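Local coordinates for protein glyoxalase-related enzyme (Fulvimarina pelagi, PDB 3BQX) that is of unknown function but belongs to the glyoxalase-related VOC superfamily, whose paired beta-alpha-beta-beta-beta modules commonly build metal-dependent active sites, at residues Ala49-Val53 with Gln54-Glu58. Sequence-based numbering, arbitrary orientation.
Sequences ATWLV and QNLQE
Trp-51 lays one face of its indole across the first turn of the helix that follows it. Above the pyrrole rim sits CB of Asn-55, 3.2 Å from NE1 of Trp-51, while CA of Leu-56 makes a CH-pi contact 4.0 Å from the centroid of the six-membered ring. CD1 of Leu-56 continues the apolar overlap, 3.9 Å from CE3 of Trp-51. The ring reaches the helix because chi1 of -158° turns CG away from the backbone N and to the carbonyl side, where the chain runs on; a broad, flat side chain suits this place because it can cover two successive residues. Its NE1 hydrogen-bonds to Glu-37, keeping the indole N-H satisfied. This is a strand-to-helix corner in a VOC-type beta-alpha-beta-beta-beta module: strand 47-52, the last of the module's four, meets helix 53-60 with their local axes at 92°. Leu-52, at the N-cap, has no polar side-chain group to offer the helix N-H groups and packs instead on Leu-16 of helix 16-26. Its carbonyl O accepts a bond from N of Leu-56 (3.1 Å) and a weak one from N of Asn-55. Next along, N of Gln-57 gives a nearly straight bond to O of Val-53 (2.8 Å). The side chains of Asn-55 and Leu-52 run side by side, pointing the same way, with ND2 3.3 Å from CB of Leu-52; the Asn-55 amide lies within 9° of the indole plane, although those two side chains cross at about a right angle. Val-53 and Leu-56, both apolar, also pack on Ser-70 of the second subunit.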
loop_
_atom_site.group_PDB
_atom_site.type_symbol
_atom_site.label_atom_id
_atom_site.label_comp_id
_atom_site.label_asym_id
_atom_site.label_seq_id
_atom_site.Cartn_x
_atom_site.Cartn_y
_atom_site.Cartn_z
ATOM N N ALA A 49 6.912 3.174 -4.219
ATOM C CA ALA A 49 8.353 2.995 -4.250
ATOM C C ALA A 49 8.708 1.524 -4.203
ATOM O O ALA A 49 8.059 0.751 -3.500
ATOM C CB ALA A 49 8.991 3.701 -3.063
ATOM N N THR A 50 9.716 1.138 -4.982
ATOM C CA THR A 50 10.227 -0.235 -4.973
ATOM C C THR A 50 11.695 -0.051 -4.585
ATOM O O THR A 50 12.500 0.460 -5.362
ATOM C CB THR A 50 10.079 -0.924 -6.346
ATOM O OG1 THR A 50 10.765 -0.168 -7.354
ATOM C CG2 THR A 50 8.616 -1.037 -6.714
ATOM N N TRP A 51 12.012 -0.449 -3.356
ATOM C CA TRP A 51 13.329 -0.279 -2.752
ATOM C C TRP A 51 13.988 -1.628 -2.483
ATOM O O TRP A 51 13.325 -2.545 -2.010
ATOM C CB TRP A 51 13.110 0.454 -1.427
ATOM C CG TRP A 51 14.256 1.189 -0.847
ATOM C CD1 TRP A 51 15.469 1.434 -1.426
ATOM C CD2 TRP A 51 14.261 1.876 0.409
ATOM N NE1 TRP A 51 16.226 2.242 -0.606
ATOM C CE2 TRP A 51 15.507 2.527 0.525
ATOM C CE3 TRP A 51 13.328 2.009 1.447
ATOM C CZ2 TRP A 51 15.847 3.302 1.637
ATOM C CZ3 TRP A 51 13.667 2.782 2.554
ATOM C CH2 TRP A 51 14.916 3.419 2.637
ATOM N N LEU A 52 15.283 -1.756 -2.777
ATOM C CA LEU A 52 15.970 -3.016 -2.500
ATOM C C LEU A 52 15.754 -3.334 -1.023
ATOM O O LEU A 52 15.933 -2.471 -0.167
ATOM C CB LEU A 52 17.469 -2.895 -2.790
ATOM C CG LEU A 52 17.837 -2.787 -4.271
ATOM C CD1 LEU A 52 19.341 -2.617 -4.413
ATOM C CD2 LEU A 52 17.365 -4.034 -5.007
ATOM N N VAL A 53 15.375 -4.576 -0.733
ATOM C CA VAL A 53 15.090 -5.001 0.636
ATOM C C VAL A 53 16.171 -4.673 1.660
ATOM O O VAL A 53 15.859 -4.248 2.770
ATOM C CB VAL A 53 14.805 -6.514 0.704
ATOM C CG1 VAL A 53 14.295 -6.883 2.092
ATOM C CG2 VAL A 53 13.794 -6.901 -0.349
ATOM N N GLN A 54 17.440 -4.866 1.305
ATOM C CA GLN A 54 18.523 -4.581 2.245
ATOM C C GLN A 54 18.442 -3.141 2.740
ATOM O O GLN A 54 18.633 -2.866 3.924
ATOM C CB GLN A 54 19.901 -4.788 1.599
ATOM C CG GLN A 54 20.072 -6.030 0.747
ATOM C CD GLN A 54 19.731 -5.780 -0.712
ATOM O OE1 GLN A 54 18.568 -5.815 -1.104
ATOM N NE2 GLN A 54 20.754 -5.510 -1.523
ATOM N N ASN A 55 18.169 -2.223 1.817
ATOM C CA ASN A 55 18.076 -0.806 2.135
ATOM C C ASN A 55 16.845 -0.488 2.978
ATOM O O ASN A 55 16.909 0.326 3.901
ATOM C CB ASN A 55 18.067 0.011 0.839
ATOM C CG ASN A 55 19.386 -0.080 0.089
ATOM O OD1 ASN A 55 20.391 0.496 0.508
ATOM N ND2 ASN A 55 19.391 -0.817 -1.013
ATOM N N LEU A 56 15.723 -1.128 2.665
ATOM C CA LEU A 56 14.510 -0.902 3.442
ATOM C C LEU A 56 14.744 -1.374 4.874
ATOM O O LEU A 56 14.445 -0.663 5.832
ATOM C CB LEU A 56 13.334 -1.666 2.831
ATOM C CG LEU A 56 12.054 -1.743 3.672
ATOM C CD1 LEU A 56 11.528 -0.343 3.999
ATOM C CD2 LEU A 56 11.017 -2.536 2.900
ATOM N N GLN A 57 15.299 -2.576 5.008
ATOM C CA GLN A 57 15.576 -3.160 6.316
ATOM C C GLN A 57 16.511 -2.263 7.118
ATOM O O GLN A 57 16.342 -2.089 8.329
ATOM C CB GLN A 57 16.206 -4.541 6.140
ATOM C CG GLN A 57 16.472 -5.280 7.436
ATOM C CD GLN A 57 17.059 -6.655 7.199
ATOM O OE1 GLN A 57 18.196 -6.787 6.743
ATOM N NE2 GLN A 57 16.281 -7.689 7.498
ATOM N N GLU A 58 17.500 -1.698 6.433
ATOM C CA GLU A 58 18.474 -0.809 7.057
ATOM C C GLU A 58 17.806 0.446 7.609
ATOM O O GLU A 58 18.140 0.914 8.700
ATOM C CB GLU A 58 19.537 -0.407 6.032
ATOM C CG GLU A 58 20.544 0.616 6.533
ATOM C CD GLU A 58 21.391 1.204 5.413
ATOM O OE1 GLU A 58 22.322 1.984 5.715
ATOM O OE2 GLU A 58 21.127 0.892 4.228
#